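Local coordinates for protein peptidyl-tRNA hydrolase (Sulfolobus solfataricus, PDB 1XTY) that hydrolyses N-acyl-aminoacyl-tRNAs to free tRNA and N-acyl amino acid, its natural substrates perhaps being peptidyl-tRNAs that drop off the ribosome during protein synthesis, at residues 69-74 with 81-86; 5-10 with 65-70; 24-29 with 97-102; 75-80 with 110-115; 29-34 with 44-49. One frame throughout, in Å; residues are numbered along the deposited sequence.

Interaction 1. Residues 69-74 with 81-86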
# COMPACT_ATOMS: atom_id res chain seq x y z
N SER A 69 -5.46 21.34 -1.54
CA SER A 69 -4.58 22.33 -0.95
C SER A 69 -3.20 21.74 -0.70
O SER A 69 -2.18 22.36 -1.01
CB SER A 69 -5.17 22.83 0.37
OG SER A 69 -4.24 23.66 1.05
N ARG A 70 -3.16 20.53 -0.15
CA ARG A 70 -1.90 19.88 0.15
C ARG A 70 -1.18 19.32 -1.07
O ARG A 70 0.04 19.24 -1.09
CB ARG A 70 -2.11 18.82 1.23
CG ARG A 70 -2.54 19.47 2.54
CD ARG A 70 -2.74 18.50 3.68
NE ARG A 70 -3.06 19.21 4.92
CZ ARG A 70 -4.13 19.98 5.09
NH1 ARG A 70 -5.00 20.14 4.10
NH2 ARG A 70 -4.33 20.59 6.24
N ALA A 71 -1.94 18.95 -2.10
CA ALA A 71 -1.32 18.44 -3.31
C ALA A 71 -0.60 19.61 -3.99
O ALA A 71 0.48 19.45 -4.55
CB ALA A 71 -2.39 17.86 -4.25
N LYS A 72 -1.20 20.79 -3.94
CA LYS A 72 -0.60 21.97 -4.55
C LYS A 72 0.70 22.32 -3.81
O LYS A 72 1.70 22.70 -4.42
CB LYS A 72 -1.58 23.14 -4.48
CG LYS A 72 -1.17 24.38 -5.27
CD LYS A 72 -0.18 25.24 -4.52
CE LYS A 72 0.05 26.56 -5.23
NZ LYS A 72 0.47 26.37 -6.64
N LYS A 73 0.69 22.15 -2.50
CA LYS A 73 1.85 22.43 -1.68
C LYS A 73 2.98 21.48 -2.08
O LYS A 73 4.11 21.90 -2.32
CB LYS A 73 1.49 22.25 -0.20
CG LYS A 73 2.27 23.13 0.76
CD LYS A 73 1.37 23.56 1.91
CE LYS A 73 2.10 24.46 2.89
NZ LYS A 73 1.15 25.01 3.91
N ALA A 74 2.65 20.19 -2.17
CA ALA A 74 3.63 19.18 -2.55
C ALA A 74 4.21 19.46 -3.93
O ALA A 74 5.42 19.36 -4.14
CB ALA A 74 2.97 17.80 -2.53
N PHE A 81 3.98 13.05 -5.48
CA PHE A 81 2.64 12.98 -4.93
C PHE A 81 1.73 12.17 -5.84
O PHE A 81 1.99 12.04 -7.03
CB PHE A 81 2.06 14.39 -4.70
CG PHE A 81 1.68 15.12 -5.95
CD1 PHE A 81 0.42 14.95 -6.53
CD2 PHE A 81 2.58 16.00 -6.56
CE1 PHE A 81 0.06 15.64 -7.69
CE2 PHE A 81 2.23 16.69 -7.72
CZ PHE A 81 0.97 16.51 -8.29
N SER A 82 0.68 11.60 -5.27
CA SER A 82 -0.27 10.82 -6.06
C SER A 82 -1.69 11.09 -5.60
O SER A 82 -1.97 11.03 -4.40
CB SER A 82 0.03 9.32 -5.93
OG SER A 82 -0.04 8.90 -4.57
N ILE A 83 -2.57 11.39 -6.54
CA ILE A 83 -3.97 11.64 -6.22
C ILE A 83 -4.72 10.40 -6.69
O ILE A 83 -4.76 10.10 -7.88
CB ILE A 83 -4.52 12.89 -6.93
CG1 ILE A 83 -3.73 14.13 -6.49
CG2 ILE A 83 -6.00 13.07 -6.60
CD1 ILE A 83 -4.11 15.40 -7.22
N ILE A 84 -5.29 9.68 -5.73
CA ILE A 84 -6.00 8.45 -6.04
C ILE A 84 -7.51 8.63 -6.17
O ILE A 84 -8.14 9.26 -5.32
CB ILE A 84 -5.72 7.39 -4.95
CG1 ILE A 84 -4.21 7.15 -4.86
CG2 ILE A 84 -6.47 6.11 -5.25
CD1 ILE A 84 -3.57 6.67 -6.16
N GLU A 85 -8.08 8.08 -7.24
CA GLU A 85 -9.52 8.15 -7.47
C GLU A 85 -10.07 6.73 -7.47
O GLU A 85 -9.39 5.78 -7.88
CB GLU A 85 -9.85 8.84 -8.80
CG GLU A 85 -9.25 10.25 -8.94
CD GLU A 85 -9.89 11.09 -10.03
OE1 GLU A 85 -10.40 10.53 -11.03
OE2 GLU A 85 -9.87 12.33 -9.91
N ASP A 86 -11.30 6.58 -6.99
CA ASP A 86 -11.94 5.27 -6.92
C ASP A 86 -12.23 4.70 -8.31
O ASP A 86 -12.48 5.45 -9.26
CB ASP A 86 -13.24 5.40 -6.11
CG ASP A 86 -13.78 4.06 -5.65
OD1 ASP A 86 -14.44 3.36 -6.44
OD2 ASP A 86 -13.54 3.70 -4.48
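Ala74, near the end of helix 64-76, and Phe81, the first residue of strand 81-85, form the closest backbone approach, with 6.7 Å between Ala74 CA and Phe81 CA, and from there helix and strand move apart. The side chains meet at two small apolar points. Ala74 CB lies 4.1 Å from Phe81 CB, so the methyl sits at the root of the aromatic side chain and approaches its ring obliquely. One helical turn back, Ala71 CB is 4.2 Å from Ile83 CD1; Ile83 is stretched out along its last torsion (chi2 175°), which carries the delta methyl to the helix from a residue whose own backbone stays well off. No hydrogen bond joins the two segments, and only 143 Å² is buried. Strand 81-85 is the outermost on its side of the sheet within this chain. Phe81 and the tip of Ile83 pack on the helix 64-76 side of the strand, where Leu100 of the adjoining antiparallel strand 97-106 touches both Ala71 and Ile83, while Ser82 and Ile84 face helix 16-35.

Interaction 2. Residues 5-10 with 65-70. With SO4 (sulfate ion), chain F.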
# COMPACT_ATOMS: atom_id res chain seq x y z
N VAL A 5 3.77 9.97 3.53
CA VAL A 5 2.53 10.33 4.20
C VAL A 5 1.37 10.15 3.24
O VAL A 5 1.46 10.53 2.07
CB VAL A 5 2.55 11.80 4.67
CG1 VAL A 5 1.25 12.13 5.38
CG2 VAL A 5 3.74 12.03 5.60
N ILE A 6 0.30 9.54 3.72
CA ILE A 6 -0.89 9.34 2.91
C ILE A 6 -2.05 10.02 3.62
O ILE A 6 -2.34 9.73 4.78
CB ILE A 6 -1.23 7.85 2.69
CG1 ILE A 6 -0.09 7.15 1.94
CG2 ILE A 6 -2.52 7.71 1.89
CD1 ILE A 6 1.04 6.68 2.81
N VAL A 7 -2.69 10.95 2.93
CA VAL A 7 -3.82 11.70 3.47
C VAL A 7 -5.13 11.10 2.97
O VAL A 7 -5.40 11.10 1.77
CB VAL A 7 -3.75 13.18 3.04
CG1 VAL A 7 -4.86 13.98 3.72
CG2 VAL A 7 -2.38 13.75 3.39
N VAL A 8 -5.94 10.59 3.89
CA VAL A 8 -7.21 9.97 3.54
C VAL A 8 -8.41 10.87 3.84
O VAL A 8 -8.44 11.55 4.86
CB VAL A 8 -7.39 8.65 4.31
CG1 VAL A 8 -8.70 7.98 3.92
CG2 VAL A 8 -6.21 7.73 4.04
N ARG A 9 -9.40 10.87 2.94
CA ARG A 9 -10.62 11.67 3.12
C ARG A 9 -11.56 10.99 4.09
O ARG A 9 -11.89 9.81 3.93
CB ARG A 9 -11.35 11.85 1.79
CG ARG A 9 -10.73 12.87 0.86
CD ARG A 9 -11.55 13.00 -0.41
NE ARG A 9 -12.87 13.57 -0.15
CZ ARG A 9 -13.83 13.65 -1.07
NH1 ARG A 9 -13.61 13.20 -2.30
NH2 ARG A 9 -15.00 14.20 -0.77
N SER A 10 -12.02 11.74 5.09
CA SER A 10 -12.93 11.19 6.10
C SER A 10 -14.40 11.44 5.79
O SER A 10 -15.27 10.81 6.40
CB SER A 10 -12.60 11.79 7.47
OG SER A 10 -11.23 11.61 7.79
N ASP A 65 -11.25 19.74 -0.61
CA ASP A 65 -10.45 20.95 -0.74
C ASP A 65 -9.15 20.89 0.06
O ASP A 65 -8.13 21.42 -0.36
CB ASP A 65 -11.24 22.18 -0.31
CG ASP A 65 -12.43 22.45 -1.21
OD1 ASP A 65 -12.44 21.95 -2.35
OD2 ASP A 65 -13.34 23.19 -0.78
N GLU A 66 -9.18 20.24 1.22
CA GLU A 66 -7.99 20.13 2.03
C GLU A 66 -6.95 19.22 1.38
O GLU A 66 -5.75 19.35 1.61
CB GLU A 66 -8.36 19.64 3.43
CG GLU A 66 -9.32 20.61 4.11
CD GLU A 66 -9.71 20.20 5.51
OE1 GLU A 66 -10.20 19.07 5.68
OE2 GLU A 66 -9.53 21.02 6.43
N ILE A 67 -7.42 18.30 0.54
CA ILE A 67 -6.50 17.41 -0.16
C ILE A 67 -5.87 18.17 -1.33
O ILE A 67 -4.67 18.06 -1.57
CB ILE A 67 -7.22 16.13 -0.66
CG1 ILE A 67 -7.24 15.10 0.48
CG2 ILE A 67 -6.55 15.58 -1.91
CD1 ILE A 67 -7.69 13.72 0.07
N ILE A 68 -6.68 18.94 -2.05
CA ILE A 68 -6.18 19.72 -3.18
C ILE A 68 -5.16 20.74 -2.68
O ILE A 68 -4.13 20.97 -3.31
CB ILE A 68 -7.33 20.47 -3.90
CG1 ILE A 68 -8.38 19.47 -4.39
CG2 ILE A 68 -6.77 21.30 -5.05
CD1 ILE A 68 -7.87 18.47 -5.41
N SER A 69 -5.46 21.34 -1.54
CA SER A 69 -4.58 22.33 -0.95
C SER A 69 -3.20 21.74 -0.70
O SER A 69 -2.18 22.36 -1.01
CB SER A 69 -5.17 22.83 0.37
OG SER A 69 -4.24 23.66 1.05
N ARG A 70 -3.16 20.53 -0.15
CA ARG A 70 -1.90 19.88 0.15
C ARG A 70 -1.18 19.32 -1.07
O ARG A 70 0.04 19.24 -1.09
CB ARG A 70 -2.11 18.82 1.23
CG ARG A 70 -2.54 19.47 2.54
CD ARG A 70 -2.74 18.50 3.68
NE ARG A 70 -3.06 19.21 4.92
CZ ARG A 70 -4.13 19.98 5.09
NH1 ARG A 70 -5.00 20.14 4.10
NH2 ARG A 70 -4.33 20.59 6.24
S SO4 F . -16.68 14.46 -4.04
O1 SO4 F . -17.43 13.20 -4.25
O2 SO4 F . -15.24 14.17 -4.03
O3 SO4 F . -17.07 15.04 -2.74
O4 SO4 F . -17.00 15.40 -5.13
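Val7 and Arg9 of strand 2-9 meet Ile67 of helix 64-76 in the helix-on-sheet layer of the alpha/beta fold of the PTH2 family, here beside a bound sulfate. Backbones are nearest at Val7 CA and Ile67 CA, 7.3 Å apart. Ile67 pushes its side chain between the two strand residues: its CG1 passes Val7 CG1 at 4.2 Å, the two side chains sliding by each other in opposite directions. Farther out, its CD1 rests 3.9 Å from Val7 O, and the Ile67 and Arg9 side chains cross at about a right angle, with a tight 3.3 Å between Ile67 CD1 and Arg9 CG. Beyond this apolar stem the arginine bends at chi3 (66°) and carries its guanidinium to the sulfate, probably an ion of the crystallisation liquor. Arg9 NH1 donates to sulfate O2 over 2.6 Å at an N-H...O angle of 150°, Arg9 NH2 reaches sulfate O3 at 3.0 Å, and the anion's sulfur lies at the edge of the guanidinium, in its plane. Arg9 NE forms a salt bridge with Asp11 and NH1 also donates to Ile97 O, so protein and anion together fix the rotation of the group. On the helix, Arg70 stays extended and turns its guanidinium so that NH1 donates to Glu66 O, one turn earlier, at 2.7 Å, the oxygen lying in the guanidinium plane while the donor is tilted 30° from the carbonyl plane.

Interaction 3. Residues 24-29 with 97-102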
# COMPACT_ATOMS: atom_id res chain seq x y z
N ALA A 24 -2.90 1.64 -0.18
CA ALA A 24 -1.91 0.81 -0.87
C ALA A 24 -1.76 1.31 -2.31
O ALA A 24 -0.67 1.25 -2.88
CB ALA A 24 -2.36 -0.66 -0.86
N HIS A 25 -2.86 1.78 -2.89
CA HIS A 25 -2.87 2.30 -4.25
C HIS A 25 -2.00 3.57 -4.28
O HIS A 25 -1.17 3.75 -5.18
CB HIS A 25 -4.31 2.64 -4.67
CG HIS A 25 -4.49 2.85 -6.14
ND1 HIS A 25 -3.45 3.10 -7.00
CD2 HIS A 25 -5.62 2.87 -6.90
CE1 HIS A 25 -3.92 3.28 -8.23
NE2 HIS A 25 -5.23 3.14 -8.19
N ALA A 26 -2.18 4.43 -3.29
CA ALA A 26 -1.40 5.66 -3.20
C ALA A 26 0.09 5.36 -3.08
O ALA A 26 0.91 5.99 -3.75
CB ALA A 26 -1.87 6.50 -2.01
N ALA A 27 0.44 4.40 -2.23
CA ALA A 27 1.84 4.05 -2.02
C ALA A 27 2.52 3.45 -3.25
O ALA A 27 3.64 3.83 -3.59
CB ALA A 27 1.97 3.10 -0.83
N VAL A 28 1.85 2.51 -3.91
CA VAL A 28 2.42 1.87 -5.09
C VAL A 28 2.59 2.86 -6.24
O VAL A 28 3.62 2.87 -6.91
CB VAL A 28 1.56 0.68 -5.55
CG1 VAL A 28 2.08 0.13 -6.88
CG2 VAL A 28 1.59 -0.42 -4.49
N THR A 29 1.59 3.69 -6.46
CA THR A 29 1.67 4.69 -7.52
C THR A 29 2.85 5.62 -7.29
O THR A 29 3.56 5.97 -8.23
CB THR A 29 0.35 5.48 -7.62
OG1 THR A 29 -0.69 4.60 -8.07
CG2 THR A 29 0.48 6.63 -8.62
N ILE A 97 -12.10 11.22 -5.65
CA ILE A 97 -10.78 11.28 -5.04
C ILE A 97 -10.89 10.76 -3.60
O ILE A 97 -11.69 11.26 -2.81
CB ILE A 97 -10.23 12.72 -5.05
CG1 ILE A 97 -9.96 13.15 -6.50
CG2 ILE A 97 -8.96 12.82 -4.21
CD1 ILE A 97 -9.42 14.57 -6.64
N THR A 98 -10.10 9.74 -3.27
CA THR A 98 -10.14 9.13 -1.95
C THR A 98 -8.97 9.47 -1.04
O THR A 98 -9.12 9.52 0.19
CB THR A 98 -10.21 7.59 -2.05
OG1 THR A 98 -9.04 7.11 -2.73
CG2 THR A 98 -11.45 7.15 -2.82
N CYS A 99 -7.79 9.70 -1.62
CA CYS A 99 -6.63 10.02 -0.81
C CYS A 99 -5.49 10.61 -1.62
O CYS A 99 -5.50 10.60 -2.85
CB CYS A 99 -6.15 8.78 -0.05
SG CYS A 99 -5.58 7.42 -1.10
N LEU A 100 -4.50 11.12 -0.89
CA LEU A 100 -3.32 11.75 -1.46
C LEU A 100 -2.05 11.18 -0.84
O LEU A 100 -1.91 11.15 0.38
CB LEU A 100 -3.37 13.27 -1.19
CG LEU A 100 -2.12 14.09 -1.52
CD1 LEU A 100 -1.99 14.25 -3.04
CD2 LEU A 100 -2.22 15.46 -0.87
N GLY A 101 -1.13 10.73 -1.68
CA GLY A 101 0.12 10.22 -1.16
C GLY A 101 1.19 11.27 -1.39
O GLY A 101 1.15 11.97 -2.40
N ILE A 102 2.14 11.40 -0.46
CA ILE A 102 3.23 12.36 -0.60
C ILE A 102 4.55 11.72 -0.17
O ILE A 102 4.62 11.08 0.88
CB ILE A 102 2.99 13.62 0.28
CG1 ILE A 102 1.69 14.31 -0.13
CG2 ILE A 102 4.15 14.58 0.11
CD1 ILE A 102 1.30 15.47 0.79
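Between residues 24-29 and 97-102, Ala26 CB makes the contact from the helix side. It sits 3.9 Å from Cys99 SG and 4.3 Å from Gly101 CA, between two residues whose side of the strand faces the helix. Gly101 has no side chain to hold the backbones apart, and Ala26 CA comes to 5.2 Å from Gly101 CA, a short distance for a helix lying on a sheet. The thiol of Cys99 fills the neighbouring place: SG stands between its own backbone N and carbonyl carbon (chi1 63°) and thereby meets the alanine methyl. With methyl, sulfur and bare backbone as the meeting groups, the contact buries just 99 Å² and has no hydrogen bond across it.

Around this centre, Ile6 of strand 2-9 and Ile84 of strand 81-85 also touch Ala26. Ser82 ties the layers together, since its OG hydrogen-bonds to Ala26 O while its backbone pairs with Gly101. Nearer the start of strand 97-106, Thr98 OG1 hydrogen-bonds to Gln22 NE2 of the same helix. The helix's outer side meets the second subunit: Ala27 packs on Val28 of that chain, and Thr29 OG1 hydrogen-bonds to its Gln54. On the sheet's far face, Leu100 points away from helix 16-35 and packs on Ile67, Arg70 and Ala71 of helix 64-76, so the strand lies between two helical layers.

Interaction 4. Residues 75-80 with 110-115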
# COMPACT_ATOMS: atom_id res chain seq x y z
N GLU A 75 3.34 19.81 -4.86
CA GLU A 75 3.74 20.10 -6.23
C GLU A 75 4.68 21.30 -6.34
O GLU A 75 5.71 21.24 -7.02
CB GLU A 75 2.47 20.35 -7.07
CG GLU A 75 2.71 20.89 -8.46
CD GLU A 75 2.76 22.40 -8.50
OE1 GLU A 75 1.77 23.05 -8.07
OE2 GLU A 75 3.77 22.95 -8.98
N THR A 76 4.34 22.38 -5.65
CA THR A 76 5.15 23.59 -5.66
C THR A 76 6.54 23.31 -5.11
O THR A 76 7.52 23.89 -5.57
CB THR A 76 4.49 24.71 -4.82
OG1 THR A 76 3.21 25.03 -5.38
CG2 THR A 76 5.36 25.95 -4.81
N MET A 77 6.62 22.43 -4.13
CA MET A 77 7.89 22.08 -3.51
C MET A 77 8.60 20.93 -4.20
O MET A 77 9.59 20.39 -3.70
CB MET A 77 7.68 21.76 -2.03
CG MET A 77 7.05 22.92 -1.29
SD MET A 77 7.07 22.71 0.48
CE MET A 77 5.76 21.61 0.66
N ASN A 78 8.08 20.55 -5.36
CA ASN A 78 8.65 19.48 -6.16
C ASN A 78 8.85 18.16 -5.43
O ASN A 78 9.91 17.54 -5.52
CB ASN A 78 9.98 19.95 -6.76
CG ASN A 78 9.81 21.14 -7.69
OD1 ASN A 78 9.10 21.07 -8.69
ND2 ASN A 78 10.46 22.25 -7.35
N LEU A 79 7.82 17.73 -4.70
CA LEU A 79 7.85 16.47 -3.98
C LEU A 79 6.96 15.49 -4.74
O LEU A 79 6.04 15.91 -5.45
CB LEU A 79 7.29 16.63 -2.56
CG LEU A 79 8.01 17.58 -1.59
CD1 LEU A 79 7.32 17.53 -0.24
CD2 LEU A 79 9.47 17.16 -1.45
N PRO A 80 7.23 14.18 -4.62
CA PRO A 80 6.41 13.19 -5.32
C PRO A 80 5.03 13.16 -4.67
O PRO A 80 4.92 13.25 -3.45
CB PRO A 80 7.15 11.87 -5.07
CG PRO A 80 8.54 12.29 -4.64
CD PRO A 80 8.30 13.53 -3.85
N VAL A 110 8.14 17.04 4.63
CA VAL A 110 6.76 16.62 4.45
C VAL A 110 5.86 17.26 5.51
O VAL A 110 4.70 17.58 5.24
CB VAL A 110 6.62 15.09 4.52
CG1 VAL A 110 5.18 14.69 4.22
CG2 VAL A 110 7.57 14.43 3.53
N ASP A 111 6.40 17.46 6.71
CA ASP A 111 5.63 18.08 7.78
C ASP A 111 5.24 19.51 7.46
O ASP A 111 4.26 20.03 7.98
CB ASP A 111 6.40 18.05 9.11
CG ASP A 111 6.38 16.70 9.78
OD1 ASP A 111 5.31 16.05 9.78
OD2 ASP A 111 7.42 16.28 10.31
N SER A 112 6.02 20.16 6.60
CA SER A 112 5.71 21.54 6.22
C SER A 112 4.45 21.52 5.36
O SER A 112 4.04 22.56 4.82
CB SER A 112 6.88 22.18 5.46
OG SER A 112 7.09 21.56 4.20
N ILE A 113 3.85 20.34 5.24
CA ILE A 113 2.63 20.14 4.45
C ILE A 113 1.52 19.47 5.25
O ILE A 113 0.36 19.90 5.20
CB ILE A 113 2.87 19.22 3.24
CG1 ILE A 113 4.00 19.75 2.37
CG2 ILE A 113 1.58 19.11 2.42
CD1 ILE A 113 4.32 18.86 1.18
N THR A 114 1.86 18.42 5.99
CA THR A 114 0.87 17.66 6.75
C THR A 114 1.12 17.57 8.26
O THR A 114 0.55 16.70 8.92
CB THR A 114 0.76 16.23 6.21
OG1 THR A 114 1.99 15.53 6.44
CG2 THR A 114 0.47 16.24 4.71
N GLY A 115 1.96 18.44 8.79
CA GLY A 115 2.25 18.39 10.22
C GLY A 115 1.09 18.73 11.14
O GLY A 115 1.20 18.56 12.36
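Leu79 and Ile113 are both extended at their second torsion (chi2 -177° and 178°), which carries a delta methyl of each straight toward the other: Leu79 CD1 and Ile113 CD1 meet tip to tip at 3.6 Å. Met77 bends at chi3 (-78°), swinging CE in the direction of helix 107-114. The model places Met77 CE nearer to the isoleucine carbons than carbons can sit, so the position of that methyl, and the detail of its contact, is doubtful. Ser112 lies alongside the methionine, with Ser112 OG 3.9 Å from Met77 SD.

Met77 and Leu79 are presented to residues 110-115 because helix 64-76 closes in a Schellman motif. Asn78, with positive phi, is the C-prime residue. Leu79 N is 3.0 Å from Ala74 O and Asn78 N is 3.0 Å from Glu75 O, and the chain turns back so that Leu79 and Met77 both point toward helix 107-114. Ala74 and Lys73 of the same helix and Ile102 of strand 97-106 also touch Ile113, and Trp45 flanks Leu79. Leu79 and Ile113 are buried, whereas the methionine is partly exposed. No hydrogen bond crosses between the segments; the apolar Leu79-Ile113 pair is held by van der Waals contact and exclusion of water, while the hydroxyl of Ser112 is satisfied by Leu109 O in its own helix.

Interaction 5. Residues 29-34 with 44-49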
# COMPACT_ATOMS: atom_id res chain seq x y z
N THR A 29 1.59 3.69 -6.46
CA THR A 29 1.67 4.69 -7.52
C THR A 29 2.85 5.62 -7.29
O THR A 29 3.56 5.97 -8.23
CB THR A 29 0.35 5.48 -7.62
OG1 THR A 29 -0.69 4.60 -8.07
CG2 THR A 29 0.48 6.63 -8.62
N LEU A 30 3.08 6.03 -6.04
CA LEU A 30 4.20 6.91 -5.73
C LEU A 30 5.53 6.22 -6.06
O LEU A 30 6.35 6.77 -6.80
CB LEU A 30 4.20 7.28 -4.24
CG LEU A 30 3.31 8.42 -3.78
CD1 LEU A 30 3.35 8.50 -2.25
CD2 LEU A 30 3.78 9.73 -4.39
N VAL A 31 5.73 5.03 -5.52
CA VAL A 31 6.95 4.27 -5.74
C VAL A 31 7.24 4.04 -7.23
O VAL A 31 8.36 4.26 -7.70
CB VAL A 31 6.90 2.93 -4.97
CG1 VAL A 31 8.06 2.03 -5.36
CG2 VAL A 31 6.96 3.21 -3.47
N VAL A 32 6.23 3.60 -7.98
CA VAL A 32 6.42 3.36 -9.40
C VAL A 32 6.71 4.65 -10.18
O VAL A 32 7.53 4.66 -11.10
CB VAL A 32 5.20 2.62 -10.01
CG1 VAL A 32 5.34 2.52 -11.52
CG2 VAL A 32 5.10 1.23 -9.40
N SER A 33 6.04 5.74 -9.80
CA SER A 33 6.26 7.01 -10.49
C SER A 33 7.70 7.51 -10.26
O SER A 33 8.30 8.13 -11.15
CB SER A 33 5.27 8.07 -10.00
OG SER A 33 5.55 8.46 -8.66
N ILE A 34 8.24 7.25 -9.08
CA ILE A 34 9.59 7.66 -8.75
C ILE A 34 10.61 6.82 -9.51
O ILE A 34 11.57 7.35 -10.09
CB ILE A 34 9.84 7.54 -7.23
CG1 ILE A 34 8.98 8.57 -6.49
CG2 ILE A 34 11.33 7.70 -6.92
CD1 ILE A 34 8.97 8.38 -4.99
N GLU A 44 16.89 8.94 -4.56
CA GLU A 44 17.73 8.82 -3.38
C GLU A 44 16.83 8.67 -2.16
O GLU A 44 17.06 7.81 -1.31
CB GLU A 44 18.62 10.06 -3.23
CG GLU A 44 19.58 10.26 -4.39
CD GLU A 44 20.41 11.53 -4.26
OE1 GLU A 44 19.82 12.62 -4.08
OE2 GLU A 44 21.65 11.44 -4.35
N TRP A 45 15.80 9.51 -2.07
CA TRP A 45 14.88 9.43 -0.94
C TRP A 45 14.17 8.07 -0.91
O TRP A 45 13.95 7.51 0.17
CB TRP A 45 13.81 10.53 -1.00
CG TRP A 45 14.33 11.92 -0.79
CD1 TRP A 45 15.46 12.29 -0.11
CD2 TRP A 45 13.70 13.13 -1.22
NE1 TRP A 45 15.57 13.66 -0.09
CE2 TRP A 45 14.50 14.20 -0.76
CE3 TRP A 45 12.54 13.42 -1.94
CZ2 TRP A 45 14.18 15.54 -1.00
CZ3 TRP A 45 12.21 14.75 -2.19
CH2 TRP A 45 13.03 15.80 -1.72
N LEU A 46 13.81 7.56 -2.08
CA LEU A 46 13.12 6.26 -2.14
C LEU A 46 14.02 5.14 -1.62
O LEU A 46 13.59 4.31 -0.81
CB LEU A 46 12.69 5.96 -3.58
CG LEU A 46 11.98 4.62 -3.82
CD1 LEU A 46 10.69 4.56 -3.02
CD2 LEU A 46 11.70 4.46 -5.31
N ASN A 47 15.27 5.12 -2.06
CA ASN A 47 16.21 4.10 -1.60
C ASN A 47 16.40 4.13 -0.09
O ASN A 47 16.42 3.08 0.56
CB ASN A 47 17.56 4.26 -2.29
CG ASN A 47 17.51 3.89 -3.75
OD1 ASN A 47 17.06 2.80 -4.11
ND2 ASN A 47 17.99 4.79 -4.61
N GLU A 48 16.56 5.33 0.47
CA GLU A 48 16.74 5.48 1.90
C GLU A 48 15.48 5.03 2.65
O GLU A 48 15.56 4.39 3.70
CB GLU A 48 17.02 6.95 2.24
CG GLU A 48 18.18 7.55 1.46
CD GLU A 48 18.29 9.05 1.65
OE1 GLU A 48 18.64 9.75 0.68
OE2 GLU A 48 18.04 9.53 2.78
N TRP A 49 14.33 5.39 2.10
CA TRP A 49 13.05 5.03 2.71
C TRP A 49 12.93 3.52 2.84
O TRP A 49 12.51 3.00 3.87
CB TRP A 49 11.91 5.58 1.85
CG TRP A 49 10.54 5.30 2.38
CD1 TRP A 49 10.00 5.75 3.54
CD2 TRP A 49 9.52 4.56 1.71
NE1 TRP A 49 8.69 5.35 3.64
CE2 TRP A 49 8.36 4.61 2.53
CE3 TRP A 49 9.45 3.86 0.49
CZ2 TRP A 49 7.16 3.99 2.17
CZ3 TRP A 49 8.25 3.24 0.14
CH2 TRP A 49 7.12 3.32 0.98
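Leu46 of helix 40-51 reaches toward helix 16-35, and each of its outer carbons finds a partner there. CB already lies 4.0 Å from Ile34 CG2. CG stands anti to the backbone N (chi1 179°), which sends the branch straight at the other helix, and the two methyls part from it. CD2 goes to the isoleucine, 3.6 Å from Ile34 CG2 and 4.1 Å from Ile34 CB, while CD1 goes to the valine one turn earlier, 4.0 Å from Val31 CG2. Leucine and valine side chains cross at about a right angle. The same Val31 CG2 also touches Trp49 CZ3 at 3.8 Å, so one methyl is shared by a leucine and an indole a helical turn apart.

The short helical segments run mostly against each other, at 130° between their directions, and the axes come no nearer than 10.7 Å. Both helices belong to the connection between the neighbouring parallel strands 2-9 and 56-61. Within helix 16-35, Ser33 OG donates to Leu30 O at 2.6 Å, an oxygen that also accepts from Ile34 N. The indole is held at its polar end by a hydrogen bond from Trp49 NE1 to Pro55 O, and Met4 and Pro104 also touch it. Across the dimer, Val31 packs on Val32 of the second subunit and Trp49 on its Val28. All four residues that touch are buried and the meeting atoms are all carbon, so the helices are joined by dispersion and exclusion of water, with the indole N-H satisfied outside the contact.

Interactions 1 and 2 share helix 64-76, their centres about 7 Å apart, and place it on one face of the sheet; interaction 3 places helix 16-35 on the other face. Strands 81-85, 97-106 and 2-9 are successive neighbours, joined by bonds such as Gly101 N to Ser82 O (2.9 Å) and Val7 N to Leu100 O (2.7 Å). Interaction 4 ties the end of helix 64-76 to helix 107-114. Interaction 5 continues along helix 16-35 and meets interaction 4 where Leu79 CD2 lies 3.7 Å from Trp45 CZ3; its centre is about 20 Å from that of interaction 2, which holds the sulfate. Interactions 3 and 5 both border the second subunit.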